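Local coordinates for protein high choriolytic enzyme 1 (Oryzias latipes, PDB 3VTG) that is a zinc metalloprotease of the astacin family that hydrolyses the inner layer of the fish egg envelope at hatching, at residues Q108-R113 with T145-S150; T112-D117 with H138-L143; I152-R157 with V177-R182. All coordinates share one frame; numbering follows the deposited sequence.

Overall arrangement
The three contacts fasten the part of the astacin fold that follows the zinc-binding helix 94-105. Contact 1 holds His109, a zinc ligand together with His99 and His103. Contact 2 continues along the same loop and shares Thr112 and Arg113 with it; their centres are about 7 Å apart. Contact 3, the Met-turn region, lies about 10 Å from contact 1 between centres and is joined to it by Glu110 N to Met153 O at 3.0 Å and Gln181 NE2 to Ser150 O at 2.9 Å, both probable hydrogen bonds. Contacts 2 and 3 do not touch, their nearest atoms being about 7 Å apart.

Contact 1. Residues Q108-R113 with T145-S150; sequences QHEQTR and TPYDYS. With ZN (zinc ion), chain B.
Just beyond the third histidine of the extended zinc-binding motif of the astacins, Glu110 and Arg113 reach across to the loop 145-150 and clasp its backbone. Glu110 has CG anti to its backbone N (chi1 -165°), and a bend at chi2 then brings the carboxylate to the NH of Asp148. Asp148 N meets Glu110 OE2 at 2.7 Å on the anti side of the carboxylate. The same oxygen takes part in a salt bridge with Arg192, so the buried carboxylate, probably ionised, is held by an amide and an arginine together. On its way, CG of Glu110 lies over one face of the Tyr147 ring, a CH-pi contact of 4.1 Å to the centroid.

Arg113 passes the same ring with its guanidinium turned 82° from the ring plane. Its NH2 reaches Thr145 O at 2.9 Å, in the guanidinium plane, and NH1 adds only weak bonds to Thr145 O and OG1; that hydroxyl has Asn142 O and Arg192 NE as further partners. The peptide joining Pro146 to Tyr147 sits over one guanidinium face, with Tyr147 N 3.4 Å above it. At the far end of the ring, Tyr147 OH approaches Gln111 CA to 3.3 Å, while the amide of Gln111 is engaged through OE1 by Tyr155 N.

The 3-10 turn 110-112 is tied back to the metal ligand, because His109 O accepts from both Thr112 N and Thr112 OG1, the latter at 2.7 Å. An Asx turn at Asp148, capturing Ser150, shapes the opposing loop. His109 NE2 binds the zinc ion at 2.0 Å; with His99, His103 and two waters it completes the three-histidine site characteristic of the metzincin metalloproteases.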
loop_
_atom_site.group_PDB
_atom_site.type_symbol
_atom_site.label_atom_id
_atom_site.label_comp_id
_atom_site.label_asym_id
_atom_site.label_seq_id
_atom_site.Cartn_x
_atom_site.Cartn_y
_atom_site.Cartn_z
ATOM N N GLN A 108 -1.815 5.626 0.194
ATOM C CA GLN A 108 -2.044 5.693 -1.246
ATOM C C GLN A 108 -0.725 5.693 -2.008
ATOM O O GLN A 108 0.347 5.789 -1.407
ATOM C CB GLN A 108 -2.873 6.935 -1.581
ATOM C CG GLN A 108 -4.179 6.990 -0.801
ATOM C CD GLN A 108 -4.914 8.297 -0.961
ATOM O OE1 GLN A 108 -4.802 9.191 -0.123
ATOM N NE2 GLN A 108 -5.673 8.419 -2.040
ATOM N N HIS A 109 -0.803 5.569 -3.330
ATOM C CA HIS A 109 0.398 5.562 -4.164
ATOM C C HIS A 109 1.157 6.851 -4.067
ATOM O O HIS A 109 0.563 7.936 -4.072
ATOM C CB HIS A 109 0.052 5.245 -5.612
ATOM C CG HIS A 109 -0.530 3.868 -5.805
ATOM N ND1 HIS A 109 -1.640 3.644 -6.529
ATOM C CD2 HIS A 109 -0.124 2.631 -5.314
ATOM C CE1 HIS A 109 -1.928 2.332 -6.510
ATOM N NE2 HIS A 109 -0.995 1.712 -5.769
ATOM N N GLU A 110 2.480 6.734 -3.975
ATOM C CA GLU A 110 3.359 7.885 -3.779
ATOM C C GLU A 110 3.187 8.966 -4.847
ATOM O O GLU A 110 3.173 10.158 -4.524
ATOM C CB GLU A 110 4.823 7.435 -3.693
ATOM C CG GLU A 110 5.778 8.482 -3.138
ATOM C CD GLU A 110 5.614 8.722 -1.646
ATOM O OE1 GLU A 110 4.703 8.132 -1.020
ATOM O OE2 GLU A 110 6.401 9.517 -1.098
ATOM N N GLN A 111 3.045 8.549 -6.106
ATOM C CA GLN A 111 2.960 9.494 -7.220
ATOM C C GLN A 111 1.676 10.331 -7.213
ATOM O O GLN A 111 1.546 11.261 -8.004
ATOM C CB GLN A 111 3.154 8.793 -8.574
ATOM C CG GLN A 111 1.948 8.024 -9.104
ATOM C CD GLN A 111 1.812 6.630 -8.519
ATOM O OE1 GLN A 111 2.715 6.125 -7.847
ATOM N NE2 GLN A 111 0.673 5.996 -8.778
ATOM N N THR A 112 0.740 10.003 -6.325
ATOM C CA THR A 112 -0.507 10.766 -6.206
ATOM C C THR A 112 -0.489 11.773 -5.053
ATOM O O THR A 112 -1.480 12.461 -4.818
ATOM C CB THR A 112 -1.747 9.854 -6.075
ATOM O OG1 THR A 112 -1.755 9.213 -4.793
ATOM C CG2 THR A 112 -1.783 8.812 -7.188
ATOM N N ARG A 113 0.634 11.860 -4.338
ATOM C CA ARG A 113 0.792 12.855 -3.272
ATOM C C ARG A 113 0.514 14.263 -3.788
ATOM O O ARG A 113 0.786 14.575 -4.948
ATOM C CB ARG A 113 2.205 12.808 -2.694
ATOM C CG ARG A 113 2.439 11.743 -1.636
ATOM C CD ARG A 113 3.899 11.720 -1.207
ATOM N NE ARG A 113 4.360 13.002 -0.675
ATOM C CZ ARG A 113 4.693 13.229 0.594
ATOM N NH1 ARG A 113 4.626 12.261 1.503
ATOM N NH2 ARG A 113 5.099 14.438 0.953
ATOM N N THR A 145 5.955 14.096 6.286
ATOM C CA THR A 145 7.001 13.326 5.624
ATOM C C THR A 145 7.172 13.831 4.189
ATOM O O THR A 145 6.225 14.372 3.610
ATOM C CB THR A 145 6.701 11.808 5.633
ATOM O OG1 THR A 145 5.640 11.503 4.715
ATOM C CG2 THR A 145 6.335 11.334 7.040
ATOM N N PRO A 146 8.377 13.673 3.613
ATOM C CA PRO A 146 8.629 14.170 2.269
ATOM C C PRO A 146 8.266 13.139 1.207
ATOM O O PRO A 146 8.022 11.969 1.523
ATOM C CB PRO A 146 10.139 14.389 2.273
ATOM C CG PRO A 146 10.652 13.302 3.156
ATOM C CD PRO A 146 9.570 13.008 4.168
ATOM N N TYR A 147 8.241 13.578 -0.047
ATOM C CA TYR A 147 8.080 12.680 -1.175
ATOM C C TYR A 147 9.245 11.696 -1.178
ATOM O O TYR A 147 10.401 12.092 -1.043
ATOM C CB TYR A 147 8.070 13.480 -2.472
ATOM C CG TYR A 147 7.541 12.715 -3.659
ATOM C CD1 TYR A 147 6.207 12.828 -4.042
ATOM C CD2 TYR A 147 8.374 11.877 -4.402
ATOM C CE1 TYR A 147 5.714 12.127 -5.128
ATOM C CE2 TYR A 147 7.891 11.174 -5.494
ATOM C CZ TYR A 147 6.562 11.304 -5.851
ATOM O OH TYR A 147 6.076 10.609 -6.931
ATOM N N ASP A 148 8.930 10.412 -1.322
ATOM C CA ASP A 148 9.930 9.354 -1.226
ATOM C C ASP A 148 9.941 8.491 -2.485
ATOM O O ASP A 148 9.081 7.624 -2.663
ATOM C CB ASP A 148 9.665 8.502 0.023
ATOM C CG ASP A 148 10.719 7.426 0.254
ATOM O OD1 ASP A 148 11.731 7.364 -0.480
ATOM O OD2 ASP A 148 10.519 6.630 1.196
ATOM N N TYR A 149 10.927 8.725 -3.352
ATOM C CA TYR A 149 11.076 7.940 -4.576
ATOM C C TYR A 149 11.216 6.447 -4.280
ATOM O O TYR A 149 10.855 5.610 -5.107
ATOM C CB TYR A 149 12.315 8.374 -5.350
ATOM C CG TYR A 149 12.271 9.734 -6.011
ATOM C CD1 TYR A 149 11.339 10.029 -7.008
ATOM C CD2 TYR A 149 13.206 10.709 -5.673
ATOM C CE1 TYR A 149 11.330 11.268 -7.635
ATOM C CE2 TYR A 149 13.209 11.946 -6.293
ATOM C CZ TYR A 149 12.270 12.222 -7.266
ATOM O OH TYR A 149 12.294 13.457 -7.874
ATOM N N SER A 150 11.758 6.129 -3.104
ATOM C CA SER A 150 12.046 4.746 -2.722
ATOM C C SER A 150 10.905 4.052 -1.976
ATOM O O SER A 150 11.066 2.917 -1.522
ATOM C CB SER A 150 13.342 4.672 -1.901
ATOM O OG SER A 150 13.132 5.052 -0.551
HETATM ZN ZN ZN B . -1.201 -0.173 -5.018
HETATM O O HOH W 1 -2.394 -1.923 -5.231
HETATM O O HOH W 2 -0.461 -0.957 -7.055
#

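Contact 2. Residues T112-D117 with H138-L143; sequences TRSDRD and HDTNNL
Asn142 lies flat on the guanidinium of Arg113, the amide and guanidinium planes only 14° apart. Asn142 OD1 sits 3.6 Å above the centre of the Arg113 group, where its partial negative charge would probably favour the cation beneath. Rotation of that cation is fixed by Asp115, which is gripped side-on: Arg113 NE reaches Asp115 OD1 at 2.9 Å, and Arg113 NH2 meets Asp115 OD2 almost straight (175°). This salt bridge lies within a type I beta turn from Arg113 to Arg116, joining its first and third residues.

Around the stack runs a close chain of polar bonds. Thr140 OG1, placed between its backbone N and carbonyl carbon (chi1 50°), donates to Asn142 OD1 at 2.6 Å. Thr140 OG1 in turn accepts the backbone N of Ser114 at 3.1 Å. Asn142 ND2 gives a further bond to Ser114 OG, also 3.1 Å long and near the amide plane. Both ends of the Asn142 amide are therefore engaged, and OD1 has Asn1 N as another partner.

Where the segments begin, His138 N donates to Thr112 O at 2.8 Å, and CD2 of the His138 ring comes up beside the Thr112 side chain.

The side near Asp139 is looser and wetter. Here no direct bond joins Asp139 to 112-117; a water accepts a hydrogen bond from Ser114 OG at 2.8 Å and donates to Asp139 OD1 and Thr140 O. The exposed Asp139 carboxylate also pairs with Lys4, in the N-terminal part of the chain.

The contact thus joins two loops that flank strand 120-122, the first leading into it from helix 94-105 and the second running on toward strand 169-171, while Leu143 at its end packs on Arg192, Val195 and Leu196 of helix 187-196.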
loop_
_atom_site.group_PDB
_atom_site.type_symbol
_atom_site.label_atom_id
_atom_site.label_comp_id
_atom_site.label_asym_id
_atom_site.label_seq_id
_atom_site.Cartn_x
_atom_site.Cartn_y
_atom_site.Cartn_z
ATOM N N THR A 112 0.740 10.003 -6.325
ATOM C CA THR A 112 -0.507 10.766 -6.206
ATOM C C THR A 112 -0.489 11.773 -5.053
ATOM O O THR A 112 -1.480 12.461 -4.818
ATOM C CB THR A 112 -1.747 9.854 -6.075
ATOM O OG1 THR A 112 -1.755 9.213 -4.793
ATOM C CG2 THR A 112 -1.783 8.812 -7.188
ATOM N N ARG A 113 0.634 11.860 -4.338
ATOM C CA ARG A 113 0.792 12.855 -3.272
ATOM C C ARG A 113 0.514 14.263 -3.788
ATOM O O ARG A 113 0.786 14.575 -4.948
ATOM C CB ARG A 113 2.205 12.808 -2.694
ATOM C CG ARG A 113 2.439 11.743 -1.636
ATOM C CD ARG A 113 3.899 11.720 -1.207
ATOM N NE ARG A 113 4.360 13.002 -0.675
ATOM C CZ ARG A 113 4.693 13.229 0.594
ATOM N NH1 ARG A 113 4.626 12.261 1.503
ATOM N NH2 ARG A 113 5.099 14.438 0.953
ATOM N N SER A 114 -0.019 15.114 -2.917
ATOM C CA SER A 114 -0.364 16.485 -3.285
ATOM C C SER A 114 0.826 17.296 -3.797
ATOM O O SER A 114 0.642 18.241 -4.561
ATOM C CB SER A 114 -1.005 17.201 -2.100
ATOM O OG SER A 114 -0.114 17.232 -1.002
ATOM N N ASP A 115 2.033 16.923 -3.375
ATOM C CA ASP A 115 3.252 17.635 -3.754
ATOM C C ASP A 115 4.031 16.971 -4.898
ATOM O O ASP A 115 5.154 17.373 -5.196
ATOM C CB ASP A 115 4.158 17.837 -2.524
ATOM C CG ASP A 115 4.586 16.527 -1.868
ATOM O OD1 ASP A 115 4.150 15.439 -2.301
ATOM O OD2 ASP A 115 5.369 16.591 -0.902
ATOM N N ARG A 116 3.422 15.981 -5.549
ATOM C CA ARG A 116 4.128 15.128 -6.513
ATOM C C ARG A 116 4.756 15.850 -7.711
ATOM O O ARG A 116 5.778 15.401 -8.229
ATOM C CB ARG A 116 3.223 13.982 -6.989
ATOM C CG ARG A 116 2.061 14.402 -7.882
ATOM C CD ARG A 116 2.381 14.185 -9.353
ATOM N NE ARG A 116 1.290 14.600 -10.236
ATOM C CZ ARG A 116 0.199 13.879 -10.483
ATOM N NH1 ARG A 116 0.027 12.697 -9.900
ATOM N NH2 ARG A 116 -0.729 14.342 -11.311
ATOM N N ASP A 117 4.149 16.953 -8.150
ATOM C CA ASP A 117 4.646 17.680 -9.324
ATOM C C ASP A 117 6.013 18.343 -9.091
ATOM O O ASP A 117 6.651 18.806 -10.036
ATOM C CB ASP A 117 3.607 18.691 -9.837
ATOM C CG ASP A 117 2.449 18.022 -10.582
ATOM O OD1 ASP A 117 2.616 16.896 -11.097
ATOM O OD2 ASP A 117 1.362 18.640 -10.660
ATOM N N HIS A 138 -3.948 13.509 -5.535
ATOM C CA HIS A 138 -4.923 13.526 -4.442
ATOM C C HIS A 138 -4.511 14.449 -3.334
ATOM O O HIS A 138 -3.331 14.774 -3.186
ATOM C CB HIS A 138 -5.150 12.122 -3.887
ATOM C CG HIS A 138 -5.634 11.128 -4.913
ATOM N ND1 HIS A 138 -6.640 11.398 -5.766
ATOM C CD2 HIS A 138 -5.216 9.830 -5.196
ATOM C CE1 HIS A 138 -6.853 10.331 -6.558
ATOM N NE2 HIS A 138 -5.980 9.372 -6.209
ATOM N N ASP A 139 -5.497 14.882 -2.551
ATOM C CA ASP A 139 -5.260 15.706 -1.369
ATOM C C ASP A 139 -4.888 14.794 -0.203
ATOM O O ASP A 139 -5.727 14.435 0.631
ATOM C CB ASP A 139 -6.501 16.543 -1.045
ATOM C CG ASP A 139 -6.247 17.599 0.023
ATOM O OD1 ASP A 139 -5.071 17.908 0.313
ATOM O OD2 ASP A 139 -7.237 18.139 0.567
ATOM N N THR A 140 -3.615 14.425 -0.165
ATOM C CA THR A 140 -3.112 13.421 0.762
ATOM C C THR A 140 -2.703 14.046 2.089
ATOM O O THR A 140 -2.289 15.204 2.136
ATOM C CB THR A 140 -1.901 12.685 0.154
ATOM O OG1 THR A 140 -0.955 13.646 -0.338
ATOM C CG2 THR A 140 -2.337 11.789 -1.000
ATOM N N ASN A 141 -2.833 13.277 3.166
ATOM C CA ASN A 141 -2.235 13.650 4.439
ATOM C C ASN A 141 -0.813 13.111 4.446
ATOM O O ASN A 141 -0.593 11.913 4.632
ATOM C CB ASN A 141 -3.047 13.108 5.621
ATOM C CG ASN A 141 -2.396 13.393 6.965
ATOM O OD1 ASN A 141 -1.351 14.045 7.053
ATOM N ND2 ASN A 141 -3.018 12.899 8.026
ATOM N N ASN A 142 0.142 14.007 4.237
ATOM C CA ASN A 142 1.538 13.628 4.056
ATOM C C ASN A 142 2.304 13.400 5.361
ATOM O O ASN A 142 3.472 13.007 5.339
ATOM C CB ASN A 142 2.240 14.648 3.155
ATOM C CG ASN A 142 1.608 14.724 1.776
ATOM O OD1 ASN A 142 1.171 13.711 1.230
ATOM N ND2 ASN A 142 1.550 15.923 1.211
ATOM N N LEU A 143 1.631 13.649 6.485
ATOM C CA LEU A 143 2.130 13.308 7.822
ATOM C C LEU A 143 3.497 13.925 8.143
ATOM O O LEU A 143 4.295 13.341 8.880
ATOM C CB LEU A 143 2.146 11.777 8.011
ATOM C CG LEU A 143 0.803 11.044 7.892
ATOM C CD1 LEU A 143 1.020 9.549 7.714
ATOM C CD2 LEU A 143 -0.085 11.310 9.097
HETATM O O HOH W 3 -2.195 17.619 0.855
#

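Contact 3. Residues I152-R157 with V177-R182; sequences IMHYGR and VPIGQR
Gly156 and Gly180 bring the two backbones together, their CA atoms 3.7 Å apart, with the segments running at 128° to each other. The first segment carries the Met-turn of the metzincins, whose Met153 packs against His99 and His103 beside the zinc ion. Gly180 has a positive phi (103°), and a CB on it would run into Gly156 CA.

Arg182, bent at chi2, grips the turn end-on: NH1 and NH2 both donate to His154 O, each at 2.9 Å and from the same face of the carbonyl plane. NH1 also bonds Gln181 O, which helps to fix the guanidinium. Over the centre of this group lies Ile152 O, 2.9 Å above its plane, an oxygen that accepts from ND1 of the zinc ligand His99. An alanine at Arg182 would probably leave His154 O without its two N-H donors and the turn freer to move.

Ile179 puts CG2 over the face of the His154 ring, 3.7 Å from its centroid, while His154 ND1 donates to Tyr155 O. Toward Arg157 water takes over: one molecule accepts from Arg157 N at 2.9 Å and donates to Ile179 O at 2.8 Å.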
loop_
_atom_site.group_PDB
_atom_site.type_symbol
_atom_site.label_atom_id
_atom_site.label_comp_id
_atom_site.label_asym_id
_atom_site.label_seq_id
_atom_site.Cartn_x
_atom_site.Cartn_y
_atom_site.Cartn_z
ATOM N N ILE A 152 7.696 1.906 -1.081
ATOM C CA ILE A 152 7.076 0.685 -1.597
ATOM C C ILE A 152 5.732 1.001 -2.274
ATOM O O ILE A 152 5.151 0.148 -2.942
ATOM C CB ILE A 152 6.914 -0.364 -0.467
ATOM C CG1 ILE A 152 6.885 -1.792 -1.037
ATOM C CG2 ILE A 152 5.706 -0.047 0.416
ATOM C CD1 ILE A 152 6.907 -2.881 0.020
ATOM N N MET A 153 5.263 2.238 -2.110
ATOM C CA MET A 153 3.994 2.683 -2.691
ATOM C C MET A 153 4.149 3.448 -4.011
ATOM O O MET A 153 3.156 3.864 -4.604
ATOM C CB MET A 153 3.212 3.544 -1.687
ATOM C CG MET A 153 2.981 2.894 -0.328
ATOM S SD MET A 153 2.262 1.238 -0.404
ATOM C CE MET A 153 0.594 1.606 -0.935
ATOM N N HIS A 154 5.385 3.634 -4.466
ATOM C CA HIS A 154 5.637 4.365 -5.705
ATOM C C HIS A 154 5.566 3.453 -6.895
ATOM O O HIS A 154 6.205 2.405 -6.909
ATOM C CB HIS A 154 7.005 5.039 -5.656
ATOM C CG HIS A 154 7.122 6.252 -6.551
ATOM N ND1 HIS A 154 6.970 6.192 -7.890
ATOM C CD2 HIS A 154 7.383 7.585 -6.247
ATOM C CE1 HIS A 154 7.120 7.426 -8.412
ATOM N NE2 HIS A 154 7.375 8.276 -7.407
ATOM N N TYR A 155 4.792 3.846 -7.904
ATOM C CA TYR A 155 4.773 3.148 -9.192
ATOM C C TYR A 155 6.154 3.171 -9.850
ATOM O O TYR A 155 6.914 4.136 -9.700
ATOM C CB TYR A 155 3.797 3.838 -10.147
ATOM C CG TYR A 155 2.337 3.421 -10.085
ATOM C CD1 TYR A 155 1.826 2.655 -9.031
ATOM C CD2 TYR A 155 1.458 3.833 -11.084
ATOM C CE1 TYR A 155 0.483 2.299 -8.993
ATOM C CE2 TYR A 155 0.121 3.486 -11.055
ATOM C CZ TYR A 155 -0.362 2.719 -10.013
ATOM O OH TYR A 155 -1.695 2.381 -9.995
ATOM N N GLY A 156 6.465 2.117 -10.599
ATOM C CA GLY A 156 7.628 2.121 -11.482
ATOM C C GLY A 156 7.413 3.079 -12.645
ATOM O O GLY A 156 6.275 3.483 -12.926
ATOM N N ARG A 157 8.499 3.434 -13.328
ATOM C CA ARG A 157 8.451 4.429 -14.405
ATOM C C ARG A 157 7.661 3.960 -15.626
ATOM O O ARG A 157 7.222 4.782 -16.431
ATOM C CB ARG A 157 9.867 4.869 -14.816
ATOM C CG ARG A 157 10.711 3.798 -15.498
ATOM C CD ARG A 157 12.149 4.260 -15.710
ATOM N NE ARG A 157 12.824 4.582 -14.450
ATOM C CZ ARG A 157 13.259 5.794 -14.102
ATOM N NH1 ARG A 157 13.112 6.830 -14.920
ATOM N NH2 ARG A 157 13.855 5.970 -12.928
ATOM N N VAL A 177 16.783 8.578 -10.926
ATOM C CA VAL A 177 16.438 8.093 -9.588
ATOM C C VAL A 177 15.492 6.890 -9.717
ATOM O O VAL A 177 14.486 6.977 -10.424
ATOM C CB VAL A 177 15.777 9.197 -8.732
ATOM C CG1 VAL A 177 15.501 8.692 -7.324
ATOM C CG2 VAL A 177 16.653 10.439 -8.677
ATOM N N PRO A 178 15.818 5.760 -9.052
ATOM C CA PRO A 178 14.961 4.574 -9.164
ATOM C C PRO A 178 13.608 4.763 -8.497
ATOM O O PRO A 178 13.524 5.330 -7.408
ATOM C CB PRO A 178 15.744 3.483 -8.420
ATOM C CG PRO A 178 17.124 4.006 -8.266
ATOM C CD PRO A 178 17.012 5.499 -8.228
ATOM N N ILE A 179 12.563 4.293 -9.167
ATOM C CA ILE A 179 11.215 4.257 -8.605
ATOM C C ILE A 179 10.593 2.889 -8.866
ATOM O O ILE A 179 10.884 2.248 -9.878
ATOM C CB ILE A 179 10.299 5.386 -9.158
ATOM C CG1 ILE A 179 10.330 5.449 -10.696
ATOM C CG2 ILE A 179 10.666 6.732 -8.536
ATOM C CD1 ILE A 179 9.253 6.330 -11.301
ATOM N N GLY A 180 9.762 2.433 -7.937
ATOM C CA GLY A 180 9.004 1.202 -8.130
ATOM C C GLY A 180 9.500 -0.034 -7.406
ATOM O O GLY A 180 9.015 -1.131 -7.676
ATOM N N GLN A 181 10.448 0.126 -6.481
ATOM C CA GLN A 181 10.963 -1.028 -5.732
ATOM C C GLN A 181 9.849 -1.733 -4.964
ATOM O O GLN A 181 8.973 -1.085 -4.386
ATOM C CB GLN A 181 12.114 -0.640 -4.788
ATOM C CG GLN A 181 11.742 0.215 -3.577
ATOM C CD GLN A 181 11.219 -0.580 -2.380
ATOM O OE1 GLN A 181 11.416 -1.793 -2.278
ATOM N NE2 GLN A 181 10.557 0.113 -1.461
ATOM N N ARG A 182 9.880 -3.060 -4.985
ATOM C CA ARG A 182 8.964 -3.867 -4.180
ATOM C C ARG A 182 9.741 -4.884 -3.342
ATOM O O ARG A 182 9.321 -6.032 -3.171
ATOM C CB ARG A 182 7.899 -4.545 -5.054
ATOM C CG ARG A 182 6.953 -3.584 -5.768
ATOM C CD ARG A 182 6.078 -2.788 -4.804
ATOM N NE ARG A 182 5.150 -1.907 -5.511
ATOM C CZ ARG A 182 5.419 -0.655 -5.874
ATOM N NH1 ARG A 182 6.593 -0.105 -5.596
ATOM N NH2 ARG A 182 4.502 0.060 -6.513
HETATM O O HOH W 4 10.921 1.936 -12.660
HETATM O O HOH W 5 13.272 3.414 -11.995
#